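Local atomic coordinates of toll-like receptor 13 (Mus musculus, PDB entry 4Z0C), a protein that recognizes and binds bacterial 23S ribosomal RNA through its leucine-rich-repeat ectodomain and signals via MYD88 and TRAF6 to activate NF-kappa-B and inflammation. Residues Val49-Phe55 with Lys73-Phe79; Cys18-Thr24 with Asn41-Ile47. One frame throughout, in Å; residues are numbered along the deposited sequence.

Interaction 1. Residues Val49-Phe55 with Lys73-Phe79; sequences VLPPWSF and KIDEGAF. With NAG (2-acetamido-2-deoxy-beta-D-glucopyranose), chain L.
Equivalent pieces of successive leucine-rich repeats, Val49-Phe55 and Lys73-Phe79, stack side by side on the solenoid's convex side, away from the large parallel sheet. Each opens with a two-residue strand, and these pair in parallel, Val49 beside Lys73 (CA-CA 4.9 Å) and Leu50 beside Ile74 (4.6 Å). Backbone hydrogen bonds run from Leu50 N to Lys73 O and from Asp75 N to Leu50 O, both 2.8 Å; a weak one, Ser54 N to Ala78 O (3.3 Å), joins the following loops. Asp75-Ala78 is a type II turn closed by Ala78 N to Asp75 O (2.9 Å); Gly77 (phi 97°, psi -15°) suits its third position, where a CB would jam against Glu76 O.

No side chain hydrogen-bonds across the two segments; within them, Ser54 OG (chi1 m) bonds Pro51 O at 2.7 Å, and an extended Lys73 bends at chi4 (m) so that NZ salt-bridges Asp75 OD1 (2.9 Å). A glycan's NAG also accepts from Ile74 N through O7 (2.7 Å).

Inside, Leu50 CB lies 3.9 Å from Ile74 CG2, Leu50 CD2 3.5 Å from Phe79 CZ, and Phe55 CE2 4.1 Å from Phe79 CD1; the two phenylalanines, at equivalent repeat positions and both chi1 m, are consistent with the phenylalanine spine of leucine-rich repeats. Helix 26-30 covers Leu50 and Phe55 with Leu26, while Leu90 of the following repeat packs against Ile74.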
loop_
_atom_site.group_PDB
_atom_site.type_symbol
_atom_site.label_atom_id
_atom_site.label_comp_id
_atom_site.label_asym_id
_atom_site.label_seq_id
_atom_site.Cartn_x
_atom_site.Cartn_y
_atom_site.Cartn_z
ATOM N N VAL A 49 14.432 -41.743 -1.094
ATOM C CA VAL A 49 14.543 -42.942 -1.919
ATOM C C VAL A 49 13.214 -43.329 -2.545
ATOM O O VAL A 49 12.146 -43.095 -1.976
ATOM C CB VAL A 49 15.136 -44.164 -1.153
ATOM C CG1 VAL A 49 16.388 -43.773 -0.376
ATOM C CG2 VAL A 49 14.113 -44.775 -0.231
ATOM N N LEU A 50 13.295 -43.899 -3.742
ATOM C CA LEU A 50 12.126 -44.424 -4.425
ATOM C C LEU A 50 12.272 -45.938 -4.510
ATOM O O LEU A 50 12.979 -46.449 -5.388
ATOM C CB LEU A 50 12.004 -43.837 -5.836
ATOM C CG LEU A 50 11.041 -42.666 -6.051
ATOM C CD1 LEU A 50 11.449 -41.485 -5.206
ATOM C CD2 LEU A 50 10.921 -42.278 -7.516
ATOM N N PRO A 51 11.611 -46.658 -3.584
ATOM C CA PRO A 51 11.615 -48.125 -3.485
ATOM C C PRO A 51 11.004 -48.795 -4.716
ATOM O O PRO A 51 10.329 -48.121 -5.499
ATOM C CB PRO A 51 10.765 -48.401 -2.235
ATOM C CG PRO A 51 9.975 -47.123 -1.989
ATOM C CD PRO A 51 10.859 -46.025 -2.482
ATOM N N PRO A 52 11.268 -50.106 -4.892
ATOM C CA PRO A 52 10.888 -50.967 -6.024
ATOM C C PRO A 52 9.424 -51.031 -6.477
ATOM O O PRO A 52 9.200 -51.382 -7.621
ATOM C CB PRO A 52 11.331 -52.351 -5.552
ATOM C CG PRO A 52 12.525 -52.078 -4.734
ATOM C CD PRO A 52 12.246 -50.787 -4.020
ATOM N N TRP A 53 8.443 -50.749 -5.642
ATOM C CA TRP A 53 7.087 -50.677 -6.178
ATOM C C TRP A 53 6.352 -49.505 -5.562
ATOM O O TRP A 53 5.330 -49.681 -4.894
ATOM C CB TRP A 53 6.311 -51.988 -5.969
ATOM C CG TRP A 53 6.466 -52.982 -7.092
ATOM C CD1 TRP A 53 7.502 -53.865 -7.281
ATOM C CD2 TRP A 53 5.559 -53.193 -8.188
ATOM N NE1 TRP A 53 7.292 -54.604 -8.421
ATOM C CE2 TRP A 53 6.110 -54.216 -8.997
ATOM C CE3 TRP A 53 4.344 -52.614 -8.570
ATOM C CZ2 TRP A 53 5.483 -54.670 -10.159
ATOM C CZ3 TRP A 53 3.715 -53.082 -9.725
ATOM C CH2 TRP A 53 4.286 -54.098 -10.500
ATOM N N SER A 54 6.884 -48.309 -5.805
ATOM C CA SER A 54 6.432 -47.106 -5.126
ATOM C C SER A 54 4.990 -46.764 -5.439
ATOM O O SER A 54 4.285 -46.245 -4.587
ATOM C CB SER A 54 7.350 -45.931 -5.462
ATOM O OG SER A 54 8.650 -46.123 -4.919
ATOM N N PHE A 55 4.527 -47.116 -6.632
ATOM C CA PHE A 55 3.193 -46.704 -7.063
ATOM C C PHE A 55 2.231 -47.838 -7.425
ATOM O O PHE A 55 1.412 -47.685 -8.328
ATOM C CB PHE A 55 3.323 -45.700 -8.206
ATOM C CG PHE A 55 4.151 -44.507 -7.841
ATOM C CD1 PHE A 55 3.591 -43.452 -7.125
ATOM C CD2 PHE A 55 5.507 -44.452 -8.166
ATOM C CE1 PHE A 55 4.357 -42.360 -6.764
ATOM C CE2 PHE A 55 6.278 -43.348 -7.807
ATOM C CZ PHE A 55 5.701 -42.309 -7.102
ATOM N N LYS A 73 18.238 -41.826 -4.925
ATOM C CA LYS A 73 18.228 -43.273 -5.119
ATOM C C LYS A 73 16.866 -43.742 -5.599
ATOM O O LYS A 73 15.887 -43.677 -4.869
ATOM C CB LYS A 73 18.607 -43.973 -3.817
ATOM C CG LYS A 73 18.666 -45.490 -3.882
ATOM C CD LYS A 73 19.306 -46.008 -2.601
ATOM C CE LYS A 73 19.265 -47.514 -2.498
ATOM N NZ LYS A 73 17.887 -47.982 -2.188
ATOM N N ILE A 74 16.817 -44.203 -6.844
ATOM C CA ILE A 74 15.584 -44.695 -7.439
ATOM C C ILE A 74 15.815 -46.156 -7.788
ATOM O O ILE A 74 16.533 -46.460 -8.758
ATOM C CB ILE A 74 15.232 -43.922 -8.732
ATOM C CG1 ILE A 74 15.370 -42.411 -8.510
ATOM C CG2 ILE A 74 13.826 -44.309 -9.232
ATOM C CD1 ILE A 74 14.657 -41.553 -9.545
ATOM N N ASP A 75 15.214 -47.054 -7.005
ATOM C CA ASP A 75 15.441 -48.475 -7.192
ATOM C C ASP A 75 14.859 -48.962 -8.507
ATOM O O ASP A 75 13.840 -48.452 -8.973
ATOM C CB ASP A 75 14.810 -49.290 -6.063
ATOM C CG ASP A 75 15.436 -49.014 -4.716
ATOM O OD1 ASP A 75 16.636 -48.668 -4.668
ATOM O OD2 ASP A 75 14.721 -49.185 -3.696
ATOM N N GLU A 76 15.510 -49.964 -9.085
ATOM C CA GLU A 76 14.951 -50.722 -10.206
ATOM C C GLU A 76 13.555 -51.225 -9.823
ATOM O O GLU A 76 13.351 -51.741 -8.725
ATOM C CB GLU A 76 15.862 -51.901 -10.546
ATOM C CG GLU A 76 16.223 -52.020 -12.016
ATOM C CD GLU A 76 15.390 -53.060 -12.786
ATOM O OE1 GLU A 76 14.444 -53.656 -12.211
ATOM O OE2 GLU A 76 15.697 -53.279 -13.985
ATOM N N GLY A 77 12.587 -51.016 -10.707
ATOM C CA GLY A 77 11.206 -51.366 -10.423
ATOM C C GLY A 77 10.363 -50.192 -9.920
ATOM O O GLY A 77 9.131 -50.267 -9.941
ATOM N N ALA A 78 11.015 -49.105 -9.504
ATOM C CA ALA A 78 10.327 -47.967 -8.878
ATOM C C ALA A 78 8.989 -47.589 -9.508
ATOM O O ALA A 78 7.976 -47.444 -8.807
ATOM C CB ALA A 78 11.234 -46.765 -8.840
ATOM N N PHE A 79 8.989 -47.475 -10.833
ATOM C CA PHE A 79 7.816 -47.037 -11.587
ATOM C C PHE A 79 7.017 -48.161 -12.277
ATOM O O PHE A 79 6.319 -47.903 -13.265
ATOM C CB PHE A 79 8.234 -45.987 -12.614
ATOM C CG PHE A 79 9.038 -44.869 -12.031
ATOM C CD1 PHE A 79 8.431 -43.890 -11.249
ATOM C CD2 PHE A 79 10.407 -44.785 -12.261
ATOM C CE1 PHE A 79 9.186 -42.844 -10.709
ATOM C CE2 PHE A 79 11.170 -43.745 -11.718
ATOM C CZ PHE A 79 10.562 -42.778 -10.952
HETATM C C1 NAG L . 22.548 -45.597 -9.297
HETATM C C2 NAG L . 21.932 -44.729 -8.191
HETATM C C3 NAG L . 22.967 -44.152 -7.229
HETATM C C4 NAG L . 24.025 -45.176 -6.825
HETATM C C5 NAG L . 24.519 -45.970 -8.032
HETATM C C6 NAG L . 25.488 -47.085 -7.633
HETATM C C7 NAG L . 19.856 -43.516 -8.563
HETATM C C8 NAG L . 19.293 -42.132 -8.701
HETATM N N2 NAG L . 21.162 -43.644 -8.766
HETATM O O3 NAG L . 22.297 -43.691 -6.076
HETATM O O4 NAG L . 25.112 -44.489 -6.240
HETATM O O5 NAG L . 23.428 -46.539 -8.726
HETATM O O6 NAG L . 24.790 -48.193 -7.101
HETATM O O7 NAG L . 19.116 -44.452 -8.278
#

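Interaction 2. Residues Cys18-Thr24 with Asn41-Ile47. With NAG (2-acetamido-2-deoxy-beta-D-glucopyranose), chain E; nucleotides of chain C.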
loop_
_atom_site.group_PDB
_atom_site.type_symbol
_atom_site.label_atom_id
_atom_site.label_comp_id
_atom_site.label_asym_id
_atom_site.label_seq_id
_atom_site.Cartn_x
_atom_site.Cartn_y
_atom_site.Cartn_z
ATOM N N CYS A 18 0.285 -32.867 -2.530
ATOM C CA CYS A 18 0.933 -33.162 -1.253
ATOM C C CYS A 18 2.158 -32.257 -1.179
ATOM O O CYS A 18 3.302 -32.730 -1.126
ATOM C CB CYS A 18 1.402 -34.623 -1.167
ATOM S SG CYS A 18 0.345 -35.792 -1.972
ATOM N N ILE A 19 1.909 -30.954 -1.181
ATOM C CA ILE A 19 2.957 -29.957 -1.346
ATOM C C ILE A 19 3.388 -29.336 -0.013
ATOM O O ILE A 19 2.561 -28.878 0.769
ATOM C CB ILE A 19 2.508 -28.899 -2.383
ATOM C CG1 ILE A 19 2.462 -29.570 -3.761
ATOM C CG2 ILE A 19 3.461 -27.716 -2.426
ATOM C CD1 ILE A 19 1.310 -29.142 -4.607
ATOM N N ARG A 20 4.696 -29.341 0.234
ATOM C CA ARG A 20 5.271 -28.704 1.422
ATOM C C ARG A 20 4.713 -29.346 2.693
ATOM O O ARG A 20 4.222 -28.659 3.596
ATOM C CB ARG A 20 5.030 -27.181 1.401
ATOM C CG ARG A 20 6.063 -26.353 2.137
ATOM C CD ARG A 20 5.598 -24.898 2.292
ATOM N NE ARG A 20 4.264 -24.833 2.886
ATOM C CZ ARG A 20 3.160 -24.471 2.235
ATOM N NH1 ARG A 20 3.205 -24.095 0.954
ATOM N NH2 ARG A 20 2.000 -24.483 2.875
ATOM N N LYS A 21 4.790 -30.671 2.757
ATOM C CA LYS A 21 4.274 -31.385 3.918
ATOM C C LYS A 21 5.395 -32.094 4.676
ATOM O O LYS A 21 5.125 -32.967 5.493
ATOM C CB LYS A 21 3.225 -32.412 3.493
ATOM C CG LYS A 21 2.022 -31.858 2.735
ATOM C CD LYS A 21 1.263 -30.781 3.500
ATOM C CE LYS A 21 0.070 -30.294 2.685
ATOM N NZ LYS A 21 -0.173 -28.826 2.825
ATOM N N LYS A 22 6.647 -31.733 4.394
ATOM C CA LYS A 22 7.797 -32.357 5.064
ATOM C C LYS A 22 7.787 -33.881 4.922
ATOM O O LYS A 22 8.280 -34.603 5.795
ATOM C CB LYS A 22 7.827 -31.993 6.548
ATOM C CG LYS A 22 8.511 -30.673 6.878
ATOM C CD LYS A 22 7.918 -30.074 8.135
ATOM C CE LYS A 22 8.771 -28.946 8.665
ATOM N NZ LYS A 22 10.003 -29.524 9.273
ATOM N N ILE A 23 7.220 -34.358 3.820
ATOM C CA ILE A 23 7.108 -35.781 3.570
ATOM C C ILE A 23 8.479 -36.402 3.394
ATOM O O ILE A 23 9.322 -35.908 2.639
ATOM C CB ILE A 23 6.246 -36.063 2.328
ATOM C CG1 ILE A 23 4.785 -35.704 2.607
ATOM C CG2 ILE A 23 6.367 -37.525 1.891
ATOM C CD1 ILE A 23 3.902 -35.691 1.359
ATOM N N THR A 24 8.703 -37.504 4.090
ATOM C CA THR A 24 9.992 -38.152 4.023
ATOM C C THR A 24 9.860 -39.595 3.565
ATOM O O THR A 24 10.782 -40.142 2.964
ATOM C CB THR A 24 10.714 -38.069 5.372
ATOM O OG1 THR A 24 12.042 -38.578 5.224
ATOM C CG2 THR A 24 9.985 -38.884 6.422
ATOM N N ASN A 41 0.962 -34.602 -7.333
ATOM C CA ASN A 41 2.044 -33.619 -7.212
ATOM C C ASN A 41 2.686 -33.657 -5.828
ATOM O O ASN A 41 2.075 -33.249 -4.846
ATOM C CB ASN A 41 1.544 -32.193 -7.549
ATOM C CG ASN A 41 2.696 -31.186 -7.705
ATOM O OD1 ASN A 41 3.793 -31.452 -7.214
ATOM N ND2 ASN A 41 2.478 -30.052 -8.405
ATOM N N LEU A 42 3.928 -34.124 -5.752
ATOM C CA LEU A 42 4.611 -34.209 -4.460
ATOM C C LEU A 42 5.791 -33.244 -4.364
ATOM O O LEU A 42 6.766 -33.497 -3.653
ATOM C CB LEU A 42 5.084 -35.641 -4.183
ATOM C CG LEU A 42 3.985 -36.653 -3.826
ATOM C CD1 LEU A 42 4.172 -37.999 -4.523
ATOM C CD2 LEU A 42 3.958 -36.845 -2.323
ATOM N N THR A 43 5.675 -32.119 -5.060
ATOM C CA THR A 43 6.703 -31.072 -5.045
ATOM C C THR A 43 6.942 -30.515 -3.640
ATOM O O THR A 43 6.004 -30.380 -2.858
ATOM C CB THR A 43 6.292 -29.916 -5.968
ATOM O OG1 THR A 43 6.024 -30.446 -7.270
ATOM C CG2 THR A 43 7.378 -28.826 -6.037
ATOM N N HIS A 44 8.208 -30.236 -3.333
ATOM C CA HIS A 44 8.602 -29.518 -2.120
ATOM C C HIS A 44 8.423 -30.381 -0.865
ATOM O O HIS A 44 7.644 -30.054 0.022
ATOM C CB HIS A 44 7.875 -28.155 -2.040
ATOM C CG HIS A 44 8.481 -27.174 -1.083
ATOM N ND1 HIS A 44 9.527 -27.488 -0.241
ATOM C CD2 HIS A 44 8.194 -25.869 -0.852
ATOM C CE1 HIS A 44 9.847 -26.429 0.481
ATOM N NE2 HIS A 44 9.062 -25.431 0.120
ATOM N N ASN A 45 9.165 -31.487 -0.812
ATOM C CA ASN A 45 9.191 -32.369 0.355
ATOM C C ASN A 45 10.619 -32.887 0.579
ATOM O O ASN A 45 11.544 -32.377 -0.021
ATOM C CB ASN A 45 8.181 -33.516 0.196
ATOM C CG ASN A 45 6.741 -33.041 0.314
ATOM O OD1 ASN A 45 6.250 -32.778 1.414
ATOM N ND2 ASN A 45 6.057 -32.925 -0.826
ATOM N N GLU A 46 10.804 -33.913 1.405
ATOM C CA GLU A 46 12.156 -34.378 1.730
ATOM C C GLU A 46 12.331 -35.872 1.419
ATOM O O GLU A 46 13.079 -36.578 2.102
ATOM C CB GLU A 46 12.481 -34.102 3.206
ATOM C CG GLU A 46 11.817 -32.842 3.773
ATOM C CD GLU A 46 11.972 -32.706 5.285
ATOM O OE1 GLU A 46 12.853 -33.386 5.858
ATOM O OE2 GLU A 46 11.199 -31.934 5.904
ATOM N N ILE A 47 11.641 -36.335 0.378
ATOM C CA ILE A 47 11.760 -37.708 -0.111
ATOM C C ILE A 47 13.184 -38.018 -0.591
ATOM O O ILE A 47 13.772 -37.246 -1.340
ATOM C CB ILE A 47 10.774 -37.955 -1.273
ATOM C CG1 ILE A 47 9.333 -37.727 -0.797
ATOM C CG2 ILE A 47 10.967 -39.351 -1.858
ATOM C CD1 ILE A 47 8.343 -37.473 -1.914
HETATM C C1 NAG E . 1.147 -29.672 -8.804
HETATM C C2 NAG E . 1.265 -28.160 -9.127
HETATM C C3 NAG E . 0.041 -27.667 -9.880
HETATM C C4 NAG E . -0.165 -28.515 -11.122
HETATM C C5 NAG E . -0.389 -29.922 -10.607
HETATM C C6 NAG E . -0.784 -30.885 -11.726
HETATM C C7 NAG E . 2.521 -26.965 -7.412
HETATM C C8 NAG E . 2.458 -26.000 -6.248
HETATM N N2 NAG E . 1.361 -27.308 -7.964
HETATM O O3 NAG E . 0.167 -26.305 -10.186
HETATM O O4 NAG E . -1.275 -28.073 -11.871
HETATM O O5 NAG E . 0.811 -30.355 -9.992
HETATM O O6 NAG E . -0.591 -32.218 -11.295
HETATM O O7 NAG E . 3.585 -27.433 -7.801
ATOM P P A C 9 1.067 -21.145 7.177
ATOM O OP1 A C 9 0.151 -22.302 7.292
ATOM O OP2 A C 9 1.737 -20.602 8.386
ATOM O "O5'" A C 9 2.173 -21.572 6.119
ATOM C "C5'" A C 9 3.219 -20.689 5.755
ATOM C "C4'" A C 9 3.957 -21.208 4.554
ATOM O "O4'" A C 9 3.167 -20.967 3.358
ATOM C "C3'" A C 9 5.327 -20.601 4.297
ATOM O "O3'" A C 9 6.248 -21.635 3.945
ATOM C "C2'" A C 9 5.090 -19.648 3.114
ATOM O "O2'" A C 9 6.214 -19.490 2.280
ATOM C "C1'" A C 9 3.950 -20.331 2.370
ATOM N N9 A C 9 3.037 -19.444 1.641
ATOM C C8 A C 9 2.409 -18.321 2.126
ATOM N N7 A C 9 1.586 -17.755 1.275
ATOM C C5 A C 9 1.655 -18.577 0.155
ATOM C C6 A C 9 1.008 -18.517 -1.097
ATOM N N6 A C 9 0.146 -17.530 -1.391
ATOM N N1 A C 9 1.287 -19.490 -2.029
ATOM C C2 A C 9 2.155 -20.448 -1.683
ATOM N N3 A C 9 2.828 -20.601 -0.533
ATOM C C4 A C 9 2.537 -19.627 0.361
#
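Asn45 supplies the central polar network, its carboxamide serving both segments. Its ND2 donates to Cys18 O (2.8 Å) and to Leu42 O (3.0 Å), while Asn45 OD1 accepts from Lys21 N (2.9 Å) and Ile23 N (3.0 Å). An amide suits this buried site, offering donors and an acceptor together. Backbone bonds lie beyond it: Cys18 N to Asn41 O (3.0 Å), Glu46 N to Ile23 O (2.8 Å) and a weak Arg20 N to His44 O (3.0 Å).

Arg20 lays CG over the face of the His44 ring, 3.9 Å from its centroid, a CH-pi contact. Its guanidinium reaches the RNA: Arg20 CZ is 3.7 Å from O4' of A9 of chain C, and Arg20 NH2 salt-bridges the phosphate of another nucleotide. Asn41 ND2 carries an N-linked NAG, and Asn41 OD1 accepts from Thr43 N (2.9 Å) in an Asx turn.

Inside, Leu42 CD2 meets Cys18 CB (3.6 Å) and Ile23 CD1 (3.9 Å), and Ile23 CG2 meets Ile47 CG1 (4.0 Å). Cys18 is disulfide-bonded to Cys6. Buried Asn45, continued by Asn69 in the next repeat, belongs to the asparagine row characteristic of leucine-rich repeats, here joining the N-terminal cap to the first repeat.

How the interactions relate
The chain passes from interaction 2 to interaction 1: Asn41-Ile47 and Val49-Phe55 both belong to the first repeat, separated by a single residue, and the two centres lie about 17 Å apart without other direct touch. Interaction 2 joins this repeat to the capping segment before it, near the concave beta-sheet, whereas interaction 1 joins it to the second repeat on the convex side. Helix 26-30 bridges them, since Leu26 packs on Leu42 and Ile47 as well as on Leu50 and Phe55. Their ligand surroundings differ: Arg20 of interaction 2 contacts the RNA, while the nearest atom of interaction 1 is about 16 Å from it. Glycans, however, border both.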